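Local coordinates for chitinase (Thermococcus chitonophagus, PDB 5XSW), which probably hydrolyses chitin chains internally as an endochitinase and is captured here with N-acetylglucosamine units bound in its pocket, at residues P223-Y228 and Y238-I243; S177-W182 and G216-K221; A208-E213 and G248-E253. One frame throughout, in Å; residues are numbered along the deposited sequence.

In the fold
All three contacts lie on the same side of the chain's centre, in the helix-rich part that holds the sugars. Contact 3 is buried and lines the sugar site, joining helix 203-214 to an irregular segment by apolar packing, with polar ends reaching the ligands. Contact 2, also buried, is built mainly of backbone bonds between short strands. Contact 1 is only partly buried and closes the base of the hairpin 228-232/235-239, with a phosphate bridging it. Contacts 1 and 2 meet through Trp239 and Gly216 and through Tyr238 and Thr220. Strand 218-219 of contact 2 directly follows the helix of contact 3. Contacts 1 and 3 both reach the same N-acetylglucosamine.

Contact 1: P223-Y228 and Y238-I243; sequences PAFKGY and YWPVQI. With NAG (2-acetamido-2-deoxy-beta-D-glucopyranose), chain C; PO4 (phosphate ion), chain F.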
loop_
_atom_site.group_PDB
_atom_site.type_symbol
_atom_site.label_atom_id
_atom_site.label_comp_id
_atom_site.label_asym_id
_atom_site.label_seq_id
_atom_site.Cartn_x
_atom_site.Cartn_y
_atom_site.Cartn_z
ATOM N N PRO A 223 4.415 28.890 -23.360
ATOM C CA PRO A 223 3.467 29.803 -22.705
ATOM C C PRO A 223 2.098 29.150 -22.450
ATOM O O PRO A 223 1.310 29.699 -21.686
ATOM C CB PRO A 223 3.367 30.974 -23.698
ATOM C CG PRO A 223 3.656 30.341 -25.036
ATOM C CD PRO A 223 4.673 29.248 -24.772
ATOM N N ALA A 224 1.843 27.985 -23.040
ATOM C CA ALA A 224 0.656 27.202 -22.724
ATOM C C ALA A 224 0.679 26.746 -21.268
ATOM O O ALA A 224 -0.333 26.335 -20.706
ATOM C CB ALA A 224 0.570 25.991 -23.641
ATOM N N PHE A 225 1.857 26.776 -20.662
ATOM C CA PHE A 225 2.028 26.101 -19.391
ATOM C C PHE A 225 2.142 27.007 -18.211
ATOM O O PHE A 225 3.209 27.091 -17.609
ATOM C CB PHE A 225 3.254 25.210 -19.440
ATOM C CG PHE A 225 3.013 23.989 -20.172
ATOM C CD1 PHE A 225 2.980 24.000 -21.551
ATOM C CD2 PHE A 225 2.727 22.829 -19.506
ATOM C CE1 PHE A 225 2.689 22.877 -22.244
ATOM C CE2 PHE A 225 2.461 21.698 -20.201
ATOM C CZ PHE A 225 2.442 21.702 -21.560
ATOM N N LYS A 226 1.028 27.636 -17.858
ATOM C CA LYS A 226 0.919 28.367 -16.615
ATOM C C LYS A 226 1.557 27.591 -15.467
ATOM O O LYS A 226 1.454 26.347 -15.350
ATOM C CB LYS A 226 -0.545 28.674 -16.305
ATOM C CG LYS A 226 -1.299 29.311 -17.485
ATOM C CD LYS A 226 -2.765 29.578 -17.140
ATOM C CE LYS A 226 -3.494 30.265 -18.286
ATOM N NZ LYS A 226 -4.907 30.582 -17.920
ATOM N N GLY A 227 2.253 28.346 -14.638
ATOM C CA GLY A 227 2.915 27.813 -13.472
ATOM C C GLY A 227 3.492 28.972 -12.690
ATOM O O GLY A 227 3.214 30.149 -12.994
ATOM N N TYR A 228 4.251 28.631 -11.650
ATOM C CA TYR A 228 4.916 29.618 -10.858
ATOM C C TYR A 228 5.974 30.227 -11.774
ATOM O O TYR A 228 6.516 29.545 -12.625
ATOM C CB TYR A 228 5.520 28.970 -9.577
ATOM C CG TYR A 228 4.405 28.356 -8.753
ATOM C CD1 TYR A 228 3.610 29.160 -7.922
ATOM C CD2 TYR A 228 4.092 27.005 -8.855
ATOM C CE1 TYR A 228 2.551 28.626 -7.183
ATOM C CE2 TYR A 228 3.027 26.423 -8.105
ATOM C CZ TYR A 228 2.264 27.258 -7.275
ATOM O OH TYR A 228 1.231 26.753 -6.562
ATOM N N TYR A 238 8.235 29.177 -16.595
ATOM C CA TYR A 238 7.101 28.710 -15.820
ATOM C C TYR A 238 7.446 27.372 -15.191
ATOM O O TYR A 238 8.070 26.530 -15.838
ATOM C CB TYR A 238 5.833 28.588 -16.735
ATOM C CG TYR A 238 5.642 29.883 -17.486
ATOM C CD1 TYR A 238 5.243 31.047 -16.811
ATOM C CD2 TYR A 238 5.968 29.986 -18.852
ATOM C CE1 TYR A 238 5.125 32.308 -17.520
ATOM C CE2 TYR A 238 5.872 31.227 -19.554
ATOM C CZ TYR A 238 5.442 32.375 -18.881
ATOM O OH TYR A 238 5.334 33.560 -19.581
ATOM N N TRP A 239 7.029 27.211 -13.957
ATOM C CA TRP A 239 7.238 25.961 -13.189
ATOM C C TRP A 239 5.868 25.305 -13.000
ATOM O O TRP A 239 5.185 25.645 -12.068
ATOM C CB TRP A 239 7.839 26.293 -11.809
ATOM C CG TRP A 239 8.312 25.084 -11.012
ATOM C CD1 TRP A 239 8.622 23.852 -11.510
ATOM C CD2 TRP A 239 8.551 25.029 -9.606
ATOM N NE1 TRP A 239 9.027 23.028 -10.492
ATOM C CE2 TRP A 239 9.013 23.728 -9.313
ATOM C CE3 TRP A 239 8.432 25.955 -8.569
ATOM C CZ2 TRP A 239 9.325 23.307 -8.009
ATOM C CZ3 TRP A 239 8.760 25.553 -7.251
ATOM C CH2 TRP A 239 9.196 24.221 -6.987
ATOM N N PRO A 240 5.472 24.390 -13.900
ATOM C CA PRO A 240 4.083 23.872 -13.905
ATOM C C PRO A 240 3.829 22.786 -12.873
ATOM O O PRO A 240 3.010 21.894 -13.093
ATOM C CB PRO A 240 3.915 23.307 -15.351
ATOM C CG PRO A 240 5.161 23.863 -16.169
ATOM C CD PRO A 240 6.258 23.917 -15.066
ATOM N N VAL A 241 4.552 22.827 -11.764
ATOM C CA VAL A 241 4.344 21.873 -10.690
ATOM C C VAL A 241 2.988 22.090 -9.960
ATOM O O VAL A 241 2.556 23.235 -9.734
ATOM C CB VAL A 241 5.517 21.986 -9.687
ATOM C CG1 VAL A 241 5.553 23.386 -9.043
ATOM C CG2 VAL A 241 5.392 20.946 -8.540
ATOM N N GLN A 242 2.296 21.023 -9.557
ATOM C CA GLN A 242 1.181 21.194 -8.591
ATOM C C GLN A 242 1.814 21.045 -7.240
ATOM O O GLN A 242 1.959 19.920 -6.722
ATOM C CB GLN A 242 0.043 20.160 -8.804
ATOM C CG GLN A 242 -0.583 20.312 -10.189
ATOM C CD GLN A 242 -1.588 19.200 -10.565
ATOM O OE1 GLN A 242 -2.146 18.508 -9.706
ATOM N NE2 GLN A 242 -1.808 19.048 -11.841
ATOM N N ILE A 243 2.211 22.164 -6.636
ATOM C CA ILE A 243 3.179 22.094 -5.545
ATOM C C ILE A 243 2.536 21.647 -4.254
ATOM O O ILE A 243 3.215 21.203 -3.319
ATOM C CB ILE A 243 3.897 23.499 -5.315
ATOM C CG1 ILE A 243 5.173 23.346 -4.448
ATOM C CG2 ILE A 243 2.938 24.477 -4.535
ATOM C CD1 ILE A 243 6.348 22.752 -5.144
HETATM C C1 NAG C . 1.142 12.967 -14.395
HETATM C C2 NAG C . 0.452 12.792 -13.095
HETATM C C3 NAG C . 0.949 11.554 -12.368
HETATM C C4 NAG C . 0.904 10.323 -13.223
HETATM C C5 NAG C . 1.652 10.584 -14.466
HETATM C C6 NAG C . 1.537 9.375 -15.353
HETATM C C7 NAG C . -0.372 14.726 -11.682
HETATM C C8 NAG C . -0.032 15.955 -10.798
HETATM N N2 NAG C . 0.679 13.998 -12.271
HETATM O O3 NAG C . 0.206 11.298 -11.156
HETATM O O4 NAG C . 1.621 9.238 -12.596
HETATM O O5 NAG C . 1.087 11.731 -15.194
HETATM O O6 NAG C . 2.184 9.804 -16.545
HETATM O O7 NAG C . -1.526 14.330 -11.882
HETATM P P PO4 F . -1.022 23.672 -6.644
HETATM O O1 PO4 F . -1.629 24.577 -5.567
HETATM O O2 PO4 F . 0.326 24.336 -7.161
HETATM O O3 PO4 F . -1.928 23.639 -7.835
HETATM O O4 PO4 F . -0.885 22.212 -6.102
#
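Tyr228 and Trp239 form an antiparallel hydrogen-bonded pair at the base of the hairpin 228-232/235-239. Trp239 N donates to Tyr228 O at 2.7 Å, and Tyr228 N returns a longer bond to Trp239 O at 3.2 Å. Just before the pair, Gly227 CA makes a CA-H...O contact with Trp239 O at 3.4 Å, an approach that leaves little room for a side chain. Phe225 O comes within 3.1 Å of Tyr238 CB, a close meeting of carbonyl and methylene.

A phosphate, probably from the crystallisation liquor, supplies the second polar link. Tyr228 OH donates to phosphate O2 at 2.6 Å, with that oxygen in the ring plane at the edge. Ile243 N donates to the same O2 at 2.9 Å, so one phosphate oxygen ties the two segments together.

Apolar contacts flank these bonds. Tyr228 and Val241 cross at about a right angle, CD2 of the tyrosine lying 3.9 Å from CG1 of the valine, while Ile243 CG2 packs beside the phenol end. Set between its backbone N and carbonyl carbon (chi1 63°), Val241 CG1 also sits over the centre of the Trp239 ring within its own segment. Further from the hairpin, Phe225 CB rests 4.0 Å from Pro240 CG.

Gln242 N is bound by Asn214 OD1, and its side chain ends beside the acetamide methyl of the N-acetylglucosamine. Trp239 touches Val230 of strand 228-232 and Trp289 of helix 288-311, while backbone bonding of Tyr238 with Thr220 sets the hairpin beside strand 218-219.

Contact 2: S177-W182 and G216-K221; sequences SSARMW and GTAVTK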
loop_
_atom_site.group_PDB
_atom_site.type_symbol
_atom_site.label_atom_id
_atom_site.label_comp_id
_atom_site.label_asym_id
_atom_site.label_seq_id
_atom_site.Cartn_x
_atom_site.Cartn_y
_atom_site.Cartn_z
ATOM N N SER A 177 6.543 22.167 -25.403
ATOM C CA SER A 177 7.432 22.062 -26.570
ATOM C C SER A 177 8.889 21.855 -26.172
ATOM O O SER A 177 9.686 21.284 -26.939
ATOM C CB SER A 177 7.321 23.329 -27.447
ATOM O OG SER A 177 7.436 24.474 -26.616
ATOM N N SER A 178 9.259 22.336 -24.982
ATOM C CA SER A 178 10.634 22.151 -24.505
ATOM C C SER A 178 10.661 22.358 -22.969
ATOM O O SER A 178 9.673 22.795 -22.375
ATOM C CB SER A 178 11.569 23.122 -25.200
ATOM O OG SER A 178 11.280 24.417 -24.726
ATOM N N ALA A 179 11.768 22.010 -22.326
ATOM C CA ALA A 179 11.866 22.227 -20.886
ATOM C C ALA A 179 13.332 22.467 -20.504
ATOM O O ALA A 179 14.219 22.300 -21.320
ATOM C CB ALA A 179 11.288 21.003 -20.118
ATOM N N ARG A 180 13.556 22.850 -19.256
ATOM C CA ARG A 180 14.912 22.926 -18.710
ATOM C C ARG A 180 14.919 22.345 -17.328
ATOM O O ARG A 180 14.081 22.708 -16.499
ATOM C CB ARG A 180 15.361 24.394 -18.686
ATOM C CG ARG A 180 16.634 24.686 -17.896
ATOM C CD ARG A 180 16.895 26.261 -17.898
ATOM N NE ARG A 180 18.080 26.528 -17.069
ATOM C CZ ARG A 180 18.824 27.622 -17.169
ATOM N NH1 ARG A 180 18.507 28.565 -18.050
ATOM N NH2 ARG A 180 19.880 27.744 -16.385
ATOM N N MET A 181 15.856 21.451 -17.050
ATOM C CA MET A 181 15.916 20.847 -15.705
ATOM C C MET A 181 16.423 21.862 -14.693
ATOM O O MET A 181 17.292 22.684 -15.028
ATOM C CB MET A 181 16.836 19.608 -15.741
ATOM C CG MET A 181 16.433 18.600 -16.829
ATOM S SD MET A 181 14.672 18.022 -16.679
ATOM C CE MET A 181 14.686 17.191 -15.081
ATOM N N TRP A 182 15.895 21.819 -13.475
ATOM C CA TRP A 182 16.367 22.711 -12.406
ATOM C C TRP A 182 16.133 22.020 -11.082
ATOM O O TRP A 182 15.268 21.123 -10.939
ATOM C CB TRP A 182 15.679 24.114 -12.446
ATOM C CG TRP A 182 14.407 24.209 -11.657
ATOM C CD1 TRP A 182 13.286 23.414 -11.820
ATOM C CD2 TRP A 182 14.094 25.133 -10.629
ATOM N NE1 TRP A 182 12.301 23.808 -10.948
ATOM C CE2 TRP A 182 12.766 24.869 -10.216
ATOM C CE3 TRP A 182 14.804 26.196 -10.012
ATOM C CZ2 TRP A 182 12.141 25.587 -9.200
ATOM C CZ3 TRP A 182 14.168 26.905 -8.981
ATOM C CH2 TRP A 182 12.859 26.594 -8.591
ATOM N N GLY A 216 8.360 18.460 -11.103
ATOM C CA GLY A 216 8.966 18.886 -9.830
ATOM C C GLY A 216 10.315 19.567 -10.056
ATOM O O GLY A 216 10.717 20.458 -9.314
ATOM N N THR A 217 10.967 19.212 -11.156
ATOM C CA THR A 217 12.399 19.479 -11.371
ATOM C C THR A 217 12.644 19.997 -12.771
ATOM O O THR A 217 13.719 19.840 -13.300
ATOM C CB THR A 217 13.204 18.170 -11.181
ATOM O OG1 THR A 217 12.541 17.156 -11.979
ATOM C CG2 THR A 217 13.142 17.729 -9.725
ATOM N N ALA A 218 11.635 20.611 -13.381
ATOM C CA ALA A 218 11.826 21.170 -14.694
ATOM C C ALA A 218 10.961 22.408 -14.834
ATOM O O ALA A 218 9.885 22.497 -14.236
ATOM C CB ALA A 218 11.490 20.162 -15.780
ATOM N N VAL A 219 11.432 23.367 -15.635
ATOM C CA VAL A 219 10.632 24.571 -15.902
ATOM C C VAL A 219 10.516 24.647 -17.412
ATOM O O VAL A 219 11.184 23.893 -18.089
ATOM C CB VAL A 219 11.283 25.865 -15.328
ATOM C CG1 VAL A 219 11.253 25.833 -13.780
ATOM C CG2 VAL A 219 12.743 26.015 -15.876
ATOM N N THR A 220 9.716 25.588 -17.939
ATOM C CA THR A 220 9.550 25.661 -19.393
ATOM C C THR A 220 9.258 27.116 -19.799
ATOM O O THR A 220 8.707 27.897 -19.016
ATOM C CB THR A 220 8.377 24.703 -19.897
ATOM O OG1 THR A 220 8.223 24.838 -21.309
ATOM C CG2 THR A 220 7.050 25.053 -19.216
ATOM N N LYS A 221 9.644 27.474 -21.019
ATOM C CA LYS A 221 9.197 28.749 -21.611
ATOM C C LYS A 221 7.913 28.622 -22.398
ATOM O O LYS A 221 7.444 29.590 -22.940
ATOM C CB LYS A 221 10.259 29.323 -22.537
ATOM C CG LYS A 221 11.601 29.477 -21.907
ATOM C CD LYS A 221 12.506 30.278 -22.812
ATOM C CE LYS A 221 13.671 30.914 -22.057
ATOM N NZ LYS A 221 14.881 30.995 -22.943
HETATM O O HOH W 1 11.624 25.710 -22.229
#
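Arg180 and Val219 pair within a small antiparallel sheet, in which strand 179-181 runs between strands 168-169 and 218-219. Arg180 N donates to Val219 O at 2.8 Å, and Val219 N answers to Arg180 O at 2.9 Å. The pairing continues past the strand ends. Trp182 N donates to Thr217 O at 2.9 Å. At the other end Thr220 OG1 gives its proton to Ser178 O at 2.7 Å, and a water links Ser178 OG with Lys221 N. Outside the two segments, Thr217 OG1 is bonded to Met207 O, and Arg180 NH1 to Tyr237 OH.

On the face of Met181 and Ala218, the bent methionine brings SD to 3.9 Å from Ala218 CB and its methyl CE against Thr217 O. Trp182 holds CG between its backbone N and carbonyl carbon (chi1 89°), and its indole meets Val219 at about a right angle. Val219 CG1 lies over one ring face, 3.8 Å from the centroid of the five-membered ring, in a CH-pi contact. Ala218 N lies in plane at the ring edge, and Trp239 meets the indole edge-to-face. An alanine in place of Trp182 would probably leave Val219 CG1 without its aromatic cover and open a gap beside Trp239.

The main-chain bonds fix the register of the two strands, whereas the CH-pi contact with Val219 helps to fix how the indole lies on strand 218-219.

Contact 3: A208-E213 and G248-E253; sequences ALAAKE and GIFQVE. With NAG (2-acetamido-2-deoxy-beta-D-glucopyranose), chain C; NDG (2-acetamido-2-deoxy-alpha-D-glucopyranose), chain B; GOL (glycerol), chain I.
Glu213, Phe250 and Ala210 carry most of this contact, in which the last turns of helix 203-214 pack on the irregular segment 248-253 beside the sugar site of a probably lysozyme-like domain. Ala210 CB makes an off-centre CH-pi contact with the Phe250 ring, 3.7 Å from CE1 and 29° from the ring normal as seen from the centroid. Ile249 CD1 also touches the Ala210 methyl, at 3.9 Å from CB. Leu209 CD2 adds to the packing near Phe250 CD1, and helix 288-311 also packs on the phenylalanine.

Glu213 lies one turn on. Its CB is 3.5 Å from Ile249 O and its CG 3.5 Å from Phe250 O, so the aliphatic part runs over the main chain of the second segment. A bend at chi2 (-70°) places CD beside the ligands. OE2 accepts from O4 of the N-acetylglucosamine at 2.6 Å, and OE1 is held by His374 NE2 and a hydroxyl of a glycerol, probably from the crystallisation liquor. The backbone O of Glu213 takes the acetamide N2 of the same sugar at 2.7 Å. Arg338 of the second subunit also binds this sugar, while Lys212 NZ donates to O3 of the adjoining sugar.

Gln251 sets its CB against Glu213 OE2 and takes O3 of the N-acetylglucosamine on OE1. The other branch of this amide fixes its turn: NE2 donates to Gly248 O at 2.9 Å, almost straight (174°) and in the carbonyl plane.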
loop_
_atom_site.group_PDB
_atom_site.type_symbol
_atom_site.label_atom_id
_atom_site.label_comp_id
_atom_site.label_asym_id
_atom_site.label_seq_id
_atom_site.Cartn_x
_atom_site.Cartn_y
_atom_site.Cartn_z
ATOM N N ALA A 208 14.533 13.168 -13.521
ATOM C CA ALA A 208 13.730 12.890 -14.684
ATOM C C ALA A 208 12.347 12.410 -14.228
ATOM O O ALA A 208 11.327 12.776 -14.824
ATOM C CB ALA A 208 14.389 11.770 -15.544
ATOM N N LEU A 209 12.354 11.580 -13.186
ATOM C CA LEU A 209 11.122 10.966 -12.720
ATOM C C LEU A 209 10.211 12.089 -12.165
ATOM O O LEU A 209 9.034 12.159 -12.499
ATOM C CB LEU A 209 11.408 9.925 -11.639
ATOM C CG LEU A 209 10.121 9.209 -11.089
ATOM C CD1 LEU A 209 9.280 8.491 -12.203
ATOM C CD2 LEU A 209 10.521 8.211 -10.008
ATOM N N ALA A 210 10.764 12.987 -11.344
ATOM C CA ALA A 210 9.927 14.059 -10.775
ATOM C C ALA A 210 9.399 14.980 -11.883
ATOM O O ALA A 210 8.297 15.554 -11.764
ATOM C CB ALA A 210 10.715 14.885 -9.727
ATOM N N ALA A 211 10.202 15.193 -12.938
ATOM C CA ALA A 211 9.788 16.106 -13.993
ATOM C C ALA A 211 8.522 15.536 -14.721
ATOM O O ALA A 211 7.522 16.247 -14.981
ATOM C CB ALA A 211 10.951 16.324 -14.982
ATOM N N LYS A 212 8.582 14.242 -15.033
ATOM C CA LYS A 212 7.452 13.550 -15.686
ATOM C C LYS A 212 6.239 13.530 -14.756
ATOM O O LYS A 212 5.106 13.858 -15.189
ATOM C CB LYS A 212 7.863 12.112 -16.092
ATOM C CG LYS A 212 6.674 11.260 -16.592
ATOM C CD LYS A 212 6.023 11.926 -17.831
ATOM C CE LYS A 212 4.541 11.585 -17.903
ATOM N NZ LYS A 212 3.797 12.267 -18.976
ATOM N N GLU A 213 6.449 13.160 -13.501
ATOM C CA GLU A 213 5.316 12.950 -12.565
ATOM C C GLU A 213 4.578 14.223 -12.218
ATOM O O GLU A 213 3.341 14.202 -12.082
ATOM C CB GLU A 213 5.794 12.318 -11.259
ATOM C CG GLU A 213 6.201 10.824 -11.465
ATOM C CD GLU A 213 5.025 9.904 -11.740
ATOM O OE1 GLU A 213 5.317 8.696 -11.954
ATOM O OE2 GLU A 213 3.832 10.356 -11.657
ATOM N N GLY A 248 3.147 14.758 -3.794
ATOM C CA GLY A 248 4.498 15.324 -3.947
ATOM C C GLY A 248 4.961 15.346 -5.380
ATOM O O GLY A 248 4.205 15.049 -6.307
ATOM N N ILE A 249 6.235 15.663 -5.586
ATOM C CA ILE A 249 6.707 15.820 -6.956
ATOM C C ILE A 249 6.995 14.462 -7.601
ATOM O O ILE A 249 7.083 14.401 -8.795
ATOM C CB ILE A 249 7.963 16.692 -7.023
ATOM C CG1 ILE A 249 9.108 16.128 -6.158
ATOM C CG2 ILE A 249 7.659 18.168 -6.493
ATOM C CD1 ILE A 249 10.484 16.923 -6.386
ATOM N N PHE A 250 7.134 13.412 -6.808
ATOM C CA PHE A 250 7.302 12.013 -7.341
ATOM C C PHE A 250 5.998 11.247 -7.493
ATOM O O PHE A 250 5.994 10.129 -8.012
ATOM C CB PHE A 250 8.210 11.238 -6.369
ATOM C CG PHE A 250 9.618 11.812 -6.346
ATOM C CD1 PHE A 250 10.466 11.592 -7.452
ATOM C CD2 PHE A 250 10.020 12.645 -5.287
ATOM C CE1 PHE A 250 11.784 12.133 -7.466
ATOM C CE2 PHE A 250 11.347 13.227 -5.267
ATOM C CZ PHE A 250 12.219 12.941 -6.346
ATOM N N GLN A 251 4.902 11.825 -6.966
ATOM C CA GLN A 251 3.535 11.206 -7.060
ATOM C C GLN A 251 3.527 9.833 -6.470
ATOM O O GLN A 251 3.027 8.873 -7.054
ATOM C CB GLN A 251 3.031 11.190 -8.517
ATOM C CG GLN A 251 2.898 12.664 -9.057
ATOM C CD GLN A 251 1.574 13.319 -8.527
ATOM O OE1 GLN A 251 0.492 12.950 -8.999
ATOM N NE2 GLN A 251 1.661 14.208 -7.520
ATOM N N VAL A 252 4.122 9.723 -5.297
ATOM C CA VAL A 252 4.049 8.484 -4.540
ATOM C C VAL A 252 2.670 8.476 -3.795
ATOM O O VAL A 252 2.438 9.355 -2.976
ATOM C CB VAL A 252 5.180 8.371 -3.479
ATOM C CG1 VAL A 252 4.941 7.091 -2.608
ATOM C CG2 VAL A 252 6.600 8.328 -4.172
ATOM N N GLU A 253 1.837 7.469 -4.041
ATOM C CA GLU A 253 0.519 7.356 -3.362
ATOM C C GLU A 253 0.576 6.709 -2.006
ATOM O O GLU A 253 1.551 6.006 -1.675
ATOM C CB GLU A 253 -0.445 6.564 -4.272
ATOM C CG GLU A 253 -0.677 7.333 -5.555
ATOM C CD GLU A 253 -1.735 6.692 -6.459
ATOM O OE1 GLU A 253 -2.683 6.087 -5.917
ATOM O OE2 GLU A 253 -1.604 6.778 -7.697
HETATM C C1 NAG C . 1.142 12.967 -14.395
HETATM C C2 NAG C . 0.452 12.792 -13.095
HETATM C C3 NAG C . 0.949 11.554 -12.368
HETATM C C4 NAG C . 0.904 10.323 -13.223
HETATM C C5 NAG C . 1.652 10.584 -14.466
HETATM C C6 NAG C . 1.537 9.375 -15.353
HETATM C C7 NAG C . -0.372 14.726 -11.682
HETATM C C8 NAG C . -0.032 15.955 -10.798
HETATM N N2 NAG C . 0.679 13.998 -12.271
HETATM O O3 NAG C . 0.206 11.298 -11.156
HETATM O O4 NAG C . 1.621 9.238 -12.596
HETATM O O5 NAG C . 1.087 11.731 -15.194
HETATM O O6 NAG C . 2.184 9.804 -16.545
HETATM O O7 NAG C . -1.526 14.330 -11.882
HETATM C C1 NDG B . 0.620 16.233 -18.607
HETATM C C2 NDG B . 0.955 14.754 -18.764
HETATM C C3 NDG B . 0.641 13.960 -17.539
HETATM C C4 NDG B . 1.176 14.550 -16.247
HETATM C C5 NDG B . 0.763 16.021 -16.127
HETATM C C6 NDG B . 1.518 16.735 -15.015
HETATM C C7 NDG B . 0.849 13.784 -21.066
HETATM C C8 NDG B . 0.035 13.174 -22.263
HETATM O O5 NDG B . 1.129 16.767 -17.311
HETATM O O3 NDG B . 1.214 12.643 -17.738
HETATM O O4 NDG B . 0.482 13.972 -15.140
HETATM O O6 NDG B . 0.996 18.058 -14.830
HETATM O O7 NDG B . 2.065 13.837 -21.072
HETATM N N2 NDG B . 0.181 14.248 -19.890
HETATM O O1 NDG B . -0.732 16.402 -18.550
HETATM C C1 GOL I . 1.454 5.391 -10.116
HETATM O O1 GOL I . 1.919 4.612 -9.043
HETATM C C2 GOL I . 1.907 6.778 -9.764
HETATM O O2 GOL I . 1.565 7.081 -8.409
HETATM C C3 GOL I . 3.346 7.021 -10.189
HETATM O O3 GOL I . 3.527 6.950 -11.604
#